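Local coordinates for CRISPR-associated protein, Cse2 family (Thermobifida fusca, PDB 4H79), which probably binds nucleic acid as the CasB (Cse2) subunit of the type I-E Cascade complex, which takes part in CRISPR immunity, at residues Leu43-Arg47 against Leu92-Ile97; Gln29-Asp35 against Arg102-His108; Arg134-Val138 against Arg150-Ile154. One frame throughout, in Å; residues are numbered along the deposited sequence.

How the contacts relate
All three contacts tie together parts of one all-helical chain, and contact 1 lies between the other two. Its centre is about 13 Å from that of contact 2, and the two touch: Tyr95 of contact 1 directs its OH toward OE1 of Gln29 in contact 2, a probable but weak hydrogen bond of 3.1 Å, while Leu43 CD1 packs on Tyr32 CD1. On its other flank contact 1 meets contact 3, about 18 Å away between centres, through Leu94 on Leu151 and Arg152, and Ile97 on Arg152. Contacts 2 and 3 do not touch, their nearest atoms being about 10 Å apart. A 1,2-ethanediol, probably from the crystallisation liquor, sits at contact 2, beside His108.

Contact 1: Leu43-Arg47 against Leu92-Ile97; sequences LARLR and LTLYAI
Ala96 is the point where helix 37-49 settles on helix 80-99, its methyl group lodged against Leu43 and Leu46. The small side chain lets the backbones come close: the axes of the two short segments come within 8.3 Å and cross at -112°. Ala96 CB lies 3.4 Å from Leu43 O and 3.7 Å from Leu46 CB. Leu46 drops its CD1 branch toward the start of segment 92-97, near Leu92 O and CB, whereas Leu43 turns CD2 obliquely onto Tyr95 CE2 at 3.8 Å. Two branched leucines thus straddle one alanine, and Ile28 of helix 16-33 backs both Leu43 and Leu92.

The polar links lie at the margins. Arg47 bends at chi3 (-57°), which brings NH1 to Ala96 O for a hydrogen bond of 3.0 Å. The oxygen lies near the guanidinium plane, but the donor stands 43° above the carbonyl plane. The aliphatic part of the arginine, at CG, rests on Ile97 CG1. Were Arg47 replaced by an alanine, Ala96 O would probably lose this cross-helix donor and Ile97 part of its cover. A water donates to both Leu46 O and Thr93 OG1, at 2.7 Å each; that hydroxyl is also hydrogen-bonded to His89 O.

This is close helix-helix packing around a small residue, part of the buried core of the helical Cse2 fold.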
loop_
_atom_site.group_PDB
_atom_site.type_symbol
_atom_site.label_atom_id
_atom_site.label_comp_id
_atom_site.label_asym_id
_atom_site.label_seq_id
_atom_site.Cartn_x
_atom_site.Cartn_y
_atom_site.Cartn_z
ATOM N N LEU A 43 -9.948 1.360 11.020
ATOM C CA LEU A 43 -9.613 2.124 9.798
ATOM C C LEU A 43 -9.623 3.624 10.123
ATOM O O LEU A 43 -8.681 4.343 9.678
ATOM C CB LEU A 43 -10.685 1.858 8.719
ATOM C CG LEU A 43 -10.598 0.429 8.175
ATOM C CD1 LEU A 43 -11.716 0.216 7.170
ATOM C CD2 LEU A 43 -9.219 0.151 7.511
ATOM N N ALA A 44 -10.597 4.112 10.920
ATOM C CA ALA A 44 -10.618 5.557 11.279
ATOM C C ALA A 44 -9.385 5.942 12.076
ATOM O O ALA A 44 -8.761 7.038 11.863
ATOM C CB ALA A 44 -11.844 5.876 12.142
ATOM N N ARG A 45 -9.015 5.098 13.044
ATOM C CA ARG A 45 -7.772 5.420 13.847
ATOM C C ARG A 45 -6.490 5.411 12.994
ATOM O O ARG A 45 -5.585 6.257 13.206
ATOM C CB ARG A 45 -7.624 4.427 15.013
ATOM C CG ARG A 45 -8.698 4.687 16.104
ATOM C CD ARG A 45 -8.753 3.577 17.158
ATOM N NE ARG A 45 -7.662 3.796 18.099
ATOM C CZ ARG A 45 -7.162 2.862 18.914
ATOM N NH1 ARG A 45 -7.659 1.622 18.916
ATOM N NH2 ARG A 45 -6.152 3.171 19.723
ATOM N N LEU A 46 -6.408 4.463 12.047
ATOM C CA LEU A 46 -5.298 4.445 11.088
ATOM C C LEU A 46 -5.221 5.754 10.267
ATOM O O LEU A 46 -4.124 6.346 10.128
ATOM C CB LEU A 46 -5.414 3.291 10.129
ATOM C CG LEU A 46 -5.022 1.914 10.767
ATOM C CD1 LEU A 46 -5.545 0.789 9.910
ATOM C CD2 LEU A 46 -3.527 1.804 11.028
ATOM N N ARG A 47 -6.374 6.226 9.740
ATOM C CA ARG A 47 -6.345 7.526 9.097
ATOM C C ARG A 47 -5.918 8.677 10.002
ATOM O O ARG A 47 -5.193 9.573 9.590
ATOM C CB ARG A 47 -7.739 7.839 8.481
ATOM C CG ARG A 47 -8.026 6.894 7.258
ATOM C CD ARG A 47 -9.383 7.392 6.587
ATOM N NE ARG A 47 -10.549 7.409 7.536
ATOM C CZ ARG A 47 -11.371 6.358 7.736
ATOM N NH1 ARG A 47 -11.130 5.206 7.098
ATOM N NH2 ARG A 47 -12.418 6.470 8.539
ATOM N N LEU A 92 -1.087 -0.375 5.606
ATOM C CA LEU A 92 -2.395 -0.381 6.318
ATOM C C LEU A 92 -3.007 0.992 6.375
ATOM O O LEU A 92 -4.244 1.126 6.213
ATOM C CB LEU A 92 -2.236 -0.892 7.762
ATOM C CG LEU A 92 -2.572 -2.382 7.961
ATOM C CD1 LEU A 92 -4.055 -2.693 7.736
ATOM C CD2 LEU A 92 -1.796 -3.209 7.044
ATOM N N THR A 93 -2.160 2.011 6.605
ATOM C CA THR A 93 -2.695 3.444 6.680
ATOM C C THR A 93 -3.209 3.835 5.324
ATOM O O THR A 93 -4.301 4.445 5.189
ATOM C CB THR A 93 -1.534 4.388 7.089
ATOM O OG1 THR A 93 -1.078 3.961 8.400
ATOM C CG2 THR A 93 -2.018 5.849 7.170
ATOM N N LEU A 94 -2.433 3.531 4.251
ATOM C CA LEU A 94 -2.917 3.837 2.882
ATOM C C LEU A 94 -4.239 3.104 2.600
ATOM O O LEU A 94 -5.189 3.679 2.031
ATOM C CB LEU A 94 -1.865 3.454 1.790
ATOM C CG LEU A 94 -0.587 4.312 1.822
ATOM C CD1 LEU A 94 0.444 3.729 0.892
ATOM C CD2 LEU A 94 -0.933 5.781 1.397
ATOM N N TYR A 95 -4.303 1.824 2.933
ATOM C CA TYR A 95 -5.562 1.105 2.698
ATOM C C TYR A 95 -6.761 1.781 3.423
ATOM O O TYR A 95 -7.896 1.859 2.868
ATOM C CB TYR A 95 -5.421 -0.405 3.173
ATOM C CG TYR A 95 -6.807 -1.047 3.149
ATOM C CD1 TYR A 95 -7.416 -1.379 1.906
ATOM C CD2 TYR A 95 -7.528 -1.285 4.362
ATOM C CE1 TYR A 95 -8.730 -1.873 1.862
ATOM C CE2 TYR A 95 -8.807 -1.840 4.331
ATOM C CZ TYR A 95 -9.393 -2.114 3.075
ATOM O OH TYR A 95 -10.665 -2.656 3.013
ATOM N N ALA A 96 -6.542 2.201 4.690
ATOM C CA ALA A 96 -7.608 2.886 5.468
ATOM C C ALA A 96 -8.110 4.142 4.769
ATOM O O ALA A 96 -9.299 4.452 4.787
ATOM C CB ALA A 96 -7.080 3.235 6.870
ATOM N N ILE A 97 -7.185 4.878 4.181
ATOM C CA ILE A 97 -7.561 6.080 3.401
ATOM C C ILE A 97 -8.306 5.667 2.139
ATOM O O ILE A 97 -9.381 6.212 1.821
ATOM C CB ILE A 97 -6.271 6.833 2.985
ATOM C CG1 ILE A 97 -5.627 7.484 4.224
ATOM C CG2 ILE A 97 -6.614 7.945 1.945
ATOM C CD1 ILE A 97 -4.192 7.873 3.969
HETATM O O HOH W 1 -1.684 5.340 10.670
#

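Contact 2: Gln29-Asp35 against Arg102-His108; sequences QEGYRLD and RRDDRMH. With EDO (1,2-ethanediol), chain C.
Gln29 meets the backbone of His108 with both ends of its amide, so that the side-chain amide pairs with the N-H and C=O of a single loop residue. His108 N donates to Gln29 OE1 at 3.0 Å, and Gln29 NE2 donates to His108 O at 3.1 Å; both bonds are nearly straight, and each donor lies in the plane of the accepting carbonyl, on a lone pair. With CG anti to the backbone N (chi1 179°) and the chain extended beyond it, the amide reaches clear of helix 16-33 to the loop. Glutamine suits the place because it offers donor and acceptor together. His108 O accepts a further hydrogen bond from the ethanediol. Arg106 crosses the amide at about a right angle, its CB and CG packed against Gln29 CD.

Charge gathers at the outer side. Arg33 holds Glu30 side-on, NE to OE1 and NH2 to OE2, the latter a salt bridge of 2.7 Å. Arg106 comes alongside Glu30, their flat groups only 4° from coplanar, in a long salt bridge of 3.9 Å from Glu30 OE1 to Arg106 NH2; a water bridges OE1 to Arg106 NE.

At the far end, the poorly ordered Arg103 sets its guanidinium over one face of Tyr32, tilted 37° from the ring, an off-centre cation-pi contact with Arg103 CZ 4.2 Å from the ring centroid. Arg103 NH2 forms a salt bridge with Asp35 OD1 at 3.1 Å. The Tyr32 hydroxyl is hydrogen-bonded by Ser101 N.

Directional amide bonds therefore fix the loop at its buried end. Farther out, Glu30 is firmly held within its own helix by Arg33, its link to Arg106 is long and partly through water, and its carboxylate probably gives both arginines a shared counter-charge.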
loop_
_atom_site.group_PDB
_atom_site.type_symbol
_atom_site.label_atom_id
_atom_site.label_comp_id
_atom_site.label_asym_id
_atom_site.label_seq_id
_atom_site.Cartn_x
_atom_site.Cartn_y
_atom_site.Cartn_z
ATOM N N GLN A 29 -11.015 -5.501 5.943
ATOM C CA GLN A 29 -11.877 -5.188 4.812
ATOM C C GLN A 29 -13.240 -5.935 4.924
ATOM O O GLN A 29 -14.324 -5.337 4.679
ATOM C CB GLN A 29 -11.185 -5.614 3.481
ATOM C CG GLN A 29 -12.040 -5.354 2.233
ATOM C CD GLN A 29 -11.142 -5.379 0.982
ATOM O OE1 GLN A 29 -10.909 -4.343 0.406
ATOM N NE2 GLN A 29 -10.637 -6.571 0.574
ATOM N N GLU A 30 -13.197 -7.219 5.279
ATOM C CA GLU A 30 -14.465 -7.989 5.415
ATOM C C GLU A 30 -15.286 -7.423 6.595
ATOM O O GLU A 30 -16.518 -7.271 6.517
ATOM C CB GLU A 30 -14.075 -9.477 5.629
ATOM C CG GLU A 30 -15.220 -10.386 5.939
ATOM C CD GLU A 30 -16.190 -10.506 4.767
ATOM O OE1 GLU A 30 -15.942 -9.912 3.661
ATOM O OE2 GLU A 30 -17.189 -11.204 4.964
ATOM N N GLY A 31 -14.604 -7.082 7.693
ATOM C CA GLY A 31 -15.278 -6.448 8.867
ATOM C C GLY A 31 -15.919 -5.098 8.422
ATOM O O GLY A 31 -17.063 -4.803 8.787
ATOM N N TYR A 32 -15.238 -4.302 7.590
ATOM C CA TYR A 32 -15.803 -3.016 7.147
ATOM C C TYR A 32 -17.015 -3.228 6.275
ATOM O O TYR A 32 -17.983 -2.465 6.361
ATOM C CB TYR A 32 -14.764 -2.190 6.340
ATOM C CG TYR A 32 -15.170 -0.766 6.036
ATOM C CD1 TYR A 32 -15.328 0.154 7.068
ATOM C CD2 TYR A 32 -15.348 -0.314 4.704
ATOM C CE1 TYR A 32 -15.679 1.460 6.824
ATOM C CE2 TYR A 32 -15.678 1.024 4.443
ATOM C CZ TYR A 32 -15.842 1.909 5.512
ATOM O OH TYR A 32 -16.188 3.247 5.351
ATOM N N ARG A 33 -16.935 -4.244 5.411
ATOM C CA ARG A 33 -18.048 -4.682 4.563
ATOM C C ARG A 33 -19.305 -5.018 5.382
ATOM O O ARG A 33 -20.424 -4.615 5.003
ATOM C CB ARG A 33 -17.664 -5.907 3.703
ATOM C CG ARG A 33 -18.759 -6.217 2.684
ATOM C CD ARG A 33 -18.435 -7.443 1.822
ATOM N NE ARG A 33 -18.440 -8.684 2.620
ATOM C CZ ARG A 33 -19.530 -9.398 2.928
ATOM N NH1 ARG A 33 -20.739 -9.016 2.489
ATOM N NH2 ARG A 33 -19.419 -10.524 3.663
ATOM N N LEU A 34 -19.102 -5.759 6.485
ATOM C CA LEU A 34 -20.161 -6.089 7.463
ATOM C C LEU A 34 -20.522 -4.911 8.399
ATOM O O LEU A 34 -21.370 -5.060 9.247
ATOM C CB LEU A 34 -19.778 -7.321 8.294
ATOM C CG LEU A 34 -19.672 -8.622 7.428
ATOM C CD1 LEU A 34 -19.135 -9.821 8.218
ATOM C CD2 LEU A 34 -20.982 -8.995 6.698
ATOM N N ASP A 35 -19.888 -3.752 8.257
ATOM C CA ASP A 35 -20.140 -2.615 9.162
ATOM C C ASP A 35 -19.818 -2.994 10.615
ATOM O O ASP A 35 -20.443 -2.510 11.547
ATOM C CB ASP A 35 -21.586 -2.092 9.022
ATOM C CG ASP A 35 -21.723 -0.610 9.409
ATOM O OD1 ASP A 35 -20.749 0.184 9.297
ATOM O OD2 ASP A 35 -22.829 -0.225 9.838
ATOM N N ARG A 102 -16.127 3.762 0.873
ATOM C CA ARG A 102 -16.328 3.003 -0.356
ATOM C C ARG A 102 -17.049 1.760 0.102
ATOM O O ARG A 102 -16.454 0.810 0.562
ATOM C CB ARG A 102 -15.019 2.681 -1.036
ATOM C CG ARG A 102 -14.283 3.893 -1.676
ATOM C CD ARG A 102 -14.124 3.842 -3.233
ATOM N NE ARG A 102 -15.433 4.118 -3.774
ATOM C CZ ARG A 102 -15.870 5.314 -4.203
ATOM N NH1 ARG A 102 -17.136 5.451 -4.591
ATOM N NH2 ARG A 102 -15.054 6.365 -4.291
ATOM N N ARG A 103 -18.364 1.819 0.008
ATOM C CA ARG A 103 -19.259 0.786 0.536
ATOM C C ARG A 103 -19.389 -0.301 -0.544
ATOM O O ARG A 103 -19.467 -1.477 -0.231
ATOM C CB ARG A 103 -20.654 1.393 0.903
ATOM C CG ARG A 103 -20.713 2.400 2.071
ATOM C CD ARG A 103 -19.541 2.221 3.032
ATOM N NE ARG A 103 -19.780 1.424 4.246
ATOM C CZ ARG A 103 -19.482 1.846 5.481
ATOM N NH1 ARG A 103 -18.950 3.055 5.657
ATOM N NH2 ARG A 103 -19.698 1.070 6.542
ATOM N N ASP A 104 -19.345 0.107 -1.811
ATOM C CA ASP A 104 -19.668 -0.789 -2.930
ATOM C C ASP A 104 -18.606 -1.814 -3.285
ATOM O O ASP A 104 -18.949 -2.913 -3.671
ATOM C CB ASP A 104 -19.988 0.044 -4.143
ATOM C CG ASP A 104 -20.727 1.291 -3.767
ATOM O OD1 ASP A 104 -20.068 2.360 -3.699
ATOM O OD2 ASP A 104 -21.949 1.181 -3.474
ATOM N N ASP A 105 -17.329 -1.476 -3.130
ATOM C CA ASP A 105 -16.303 -2.305 -3.665
ATOM C C ASP A 105 -15.131 -2.529 -2.674
ATOM O O ASP A 105 -14.905 -1.693 -1.793
ATOM C CB ASP A 105 -15.776 -1.623 -4.922
ATOM C CG ASP A 105 -15.643 -2.571 -6.081
ATOM O OD1 ASP A 105 -15.311 -3.775 -5.835
ATOM O OD2 ASP A 105 -15.871 -2.109 -7.229
ATOM N N ARG A 106 -14.404 -3.652 -2.833
ATOM C CA ARG A 106 -13.174 -3.861 -2.076
ATOM C C ARG A 106 -11.978 -3.106 -2.677
ATOM O O ARG A 106 -11.608 -3.342 -3.847
ATOM C CB ARG A 106 -12.821 -5.349 -2.020
ATOM C CG ARG A 106 -13.931 -6.237 -1.352
ATOM C CD ARG A 106 -13.698 -7.719 -1.637
ATOM N NE ARG A 106 -14.569 -8.557 -0.776
ATOM C CZ ARG A 106 -15.778 -9.038 -1.109
ATOM N NH1 ARG A 106 -16.320 -8.808 -2.302
ATOM N NH2 ARG A 106 -16.462 -9.765 -0.246
ATOM N N MET A 107 -11.346 -2.261 -1.874
ATOM C CA MET A 107 -10.189 -1.452 -2.400
ATOM C C MET A 107 -8.884 -2.216 -2.345
ATOM O O MET A 107 -7.897 -1.863 -2.993
ATOM C CB MET A 107 -10.065 -0.106 -1.716
ATOM C CG MET A 107 -11.255 0.841 -2.049
ATOM S SD MET A 107 -11.335 1.149 -3.897
ATOM C CE MET A 107 -12.609 0.081 -4.490
ATOM N N HIS A 108 -8.866 -3.318 -1.596
ATOM C CA HIS A 108 -7.743 -4.236 -1.670
ATOM C C HIS A 108 -8.121 -5.476 -2.496
ATOM O O HIS A 108 -9.008 -6.244 -2.083
ATOM C CB HIS A 108 -7.252 -4.634 -0.254
ATOM C CG HIS A 108 -6.395 -5.856 -0.254
ATOM N ND1 HIS A 108 -5.157 -5.921 -0.889
ATOM C CD2 HIS A 108 -6.627 -7.127 0.282
ATOM C CE1 HIS A 108 -4.645 -7.193 -0.767
ATOM N NE2 HIS A 108 -5.527 -7.936 -0.044
HETATM C C1 EDO C . -8.077 -9.798 -2.073
HETATM O O1 EDO C . -8.102 -10.103 -3.495
HETATM C C2 EDO C . -9.498 -9.784 -1.508
HETATM O O2 EDO C . -10.173 -8.720 -2.180
HETATM O O HOH W 2 -14.122 -8.722 1.982
#

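Contact 3: Arg134-Val138 against Arg150-Ile154; sequences RFVQV and RLREI
Helices 129-138 and 144-160 form a helical hairpin here, two neighbours in the chain running roughly antiparallel, with 143° between the directions of the two short segments and 9.8 Å between their axes. Val138 fills the apolar centre. With CG1 anti to the backbone N (chi1 177°), its two methyl groups part toward different partners: Val138 CG1 meets Leu151 CD2 at 3.7 Å, and Val138 CG2 meets Ile154 CG1 at 3.9 Å. A beta-branched valine serves well, since it reaches both from a short stem. Leu151 and Ile154, three residues apart on helix 144-160, each bring one branch to Val138; Leu114 and Val118 of helix 114-119 extend the apolar cluster, touching Leu151 and Ile154 respectively, and both lean on Phe135.

The polar contacts flank this centre. Arg150 passes Val138 in the opposite sense, its CB 4.0 Å from Val138 CG2. The chain of Arg150 runs extended from CG to NE and carries its NH1 to Gln137 O at 2.7 Å, a weak hydrogen bond whose N-H...O angle is only 126°, though the oxygen lies near the guanidinium plane. An arginine suits this place because its aliphatic stem can line the valine while its tip goes on to the carbonyl.

Arg134 and Glu153 cross at about a right angle, and Arg134 NH2 reaches Glu153 OE1 in a salt bridge of 2.6 Å. The long arginine chain lets a charged tip span the gap between the helices, where the glutamate supplies the opposite charge.

The chemistry divides the work: the buried centre rests on apolar contact, while two arginines, one from each helix, tie the flanks of the pair to an acidic group and to a carbonyl.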
loop_
_atom_site.group_PDB
_atom_site.type_symbol
_atom_site.label_atom_id
_atom_site.label_comp_id
_atom_site.label_asym_id
_atom_site.label_seq_id
_atom_site.Cartn_x
_atom_site.Cartn_y
_atom_site.Cartn_z
ATOM N N ARG A 134 4.212 13.073 -11.650
ATOM C CA ARG A 134 4.063 12.840 -10.191
ATOM C C ARG A 134 4.264 11.374 -9.823
ATOM O O ARG A 134 4.862 11.072 -8.792
ATOM C CB ARG A 134 2.708 13.354 -9.655
ATOM C CG ARG A 134 2.703 14.883 -9.618
ATOM C CD ARG A 134 1.313 15.492 -9.465
ATOM N NE ARG A 134 0.914 15.568 -8.065
ATOM C CZ ARG A 134 0.128 14.690 -7.442
ATOM N NH1 ARG A 134 -0.373 13.641 -8.095
ATOM N NH2 ARG A 134 -0.159 14.880 -6.154
ATOM N N PHE A 135 3.746 10.470 -10.659
ATOM C CA PHE A 135 3.891 9.041 -10.413
ATOM C C PHE A 135 5.375 8.635 -10.447
ATOM O O PHE A 135 5.869 7.889 -9.575
ATOM C CB PHE A 135 3.091 8.237 -11.428
ATOM C CG PHE A 135 3.159 6.752 -11.201
ATOM C CD1 PHE A 135 3.031 6.210 -9.918
ATOM C CD2 PHE A 135 3.397 5.904 -12.263
ATOM C CE1 PHE A 135 3.105 4.830 -9.707
ATOM C CE2 PHE A 135 3.446 4.543 -12.066
ATOM C CZ PHE A 135 3.292 4.013 -10.799
ATOM N N VAL A 136 6.084 9.156 -11.445
ATOM C CA VAL A 136 7.515 8.901 -11.591
ATOM C C VAL A 136 8.256 9.375 -10.344
ATOM O O VAL A 136 9.160 8.676 -9.841
ATOM C CB VAL A 136 8.098 9.497 -12.916
ATOM C CG1 VAL A 136 9.643 9.551 -12.881
ATOM C CG2 VAL A 136 7.599 8.673 -14.139
ATOM N N GLN A 137 7.821 10.508 -9.808
ATOM C CA GLN A 137 8.484 11.106 -8.649
ATOM C C GLN A 137 8.287 10.287 -7.366
ATOM O O GLN A 137 9.151 10.336 -6.455
ATOM C CB GLN A 137 8.086 12.580 -8.471
ATOM C CG GLN A 137 8.910 13.532 -9.382
ATOM C CD GLN A 137 10.449 13.231 -9.406
ATOM O OE1 GLN A 137 11.201 13.635 -8.498
ATOM N NE2 GLN A 137 10.923 12.537 -10.468
ATOM N N VAL A 138 7.202 9.508 -7.296
ATOM C CA VAL A 138 6.950 8.674 -6.127
ATOM C C VAL A 138 8.170 7.754 -5.844
ATOM O O VAL A 138 8.635 7.645 -4.691
ATOM C CB VAL A 138 5.697 7.797 -6.267
ATOM C CG1 VAL A 138 5.546 6.894 -5.005
ATOM C CG2 VAL A 138 4.373 8.615 -6.503
ATOM N N ARG A 150 3.851 10.743 -0.762
ATOM C CA ARG A 150 3.650 10.708 -2.234
ATOM C C ARG A 150 2.659 9.619 -2.580
ATOM O O ARG A 150 1.797 9.821 -3.437
ATOM C CB ARG A 150 4.952 10.596 -3.024
ATOM C CG ARG A 150 5.754 11.907 -2.915
ATOM C CD ARG A 150 7.182 11.655 -3.375
ATOM N NE ARG A 150 8.006 12.840 -3.131
ATOM C CZ ARG A 150 9.200 13.031 -3.667
ATOM N NH1 ARG A 150 9.713 12.112 -4.496
ATOM N NH2 ARG A 150 9.884 14.133 -3.371
ATOM N N LEU A 151 2.769 8.463 -1.941
ATOM C CA LEU A 151 1.792 7.395 -2.219
ATOM C C LEU A 151 0.361 7.813 -1.801
ATOM O O LEU A 151 -0.630 7.438 -2.408
ATOM C CB LEU A 151 2.178 6.107 -1.470
ATOM C CG LEU A 151 3.313 5.329 -2.200
ATOM C CD1 LEU A 151 3.934 4.239 -1.303
ATOM C CD2 LEU A 151 2.883 4.805 -3.603
ATOM N N ARG A 152 0.251 8.504 -0.691
ATOM C CA ARG A 152 -1.077 8.943 -0.209
ATOM C C ARG A 152 -1.811 9.784 -1.300
ATOM O O ARG A 152 -3.029 9.642 -1.529
ATOM C CB ARG A 152 -0.901 9.726 1.116
ATOM C CG ARG A 152 -2.183 10.260 1.658
ATOM C CD ARG A 152 -2.018 11.194 2.896
ATOM N NE ARG A 152 -3.355 11.297 3.529
ATOM C CZ ARG A 152 -4.476 11.795 2.977
ATOM N NH1 ARG A 152 -5.642 11.793 3.670
ATOM N NH2 ARG A 152 -4.457 12.309 1.748
ATOM N N GLU A 153 -1.077 10.663 -1.962
ATOM C CA GLU A 153 -1.686 11.508 -3.024
ATOM C C GLU A 153 -2.231 10.626 -4.149
ATOM O O GLU A 153 -3.293 10.883 -4.694
ATOM C CB GLU A 153 -0.678 12.526 -3.617
ATOM C CG GLU A 153 -0.135 13.519 -2.575
ATOM C CD GLU A 153 1.020 14.403 -3.111
ATOM O OE1 GLU A 153 1.471 14.214 -4.290
ATOM O OE2 GLU A 153 1.500 15.307 -2.368
ATOM N N ILE A 154 -1.481 9.580 -4.502
ATOM C CA ILE A 154 -1.879 8.660 -5.583
ATOM C C ILE A 154 -3.098 7.847 -5.141
ATOM O O ILE A 154 -4.061 7.700 -5.885
ATOM C CB ILE A 154 -0.737 7.679 -5.940
ATOM C CG1 ILE A 154 0.515 8.440 -6.555
ATOM C CG2 ILE A 154 -1.271 6.617 -6.869
ATOM C CD1 ILE A 154 0.194 9.115 -7.881
#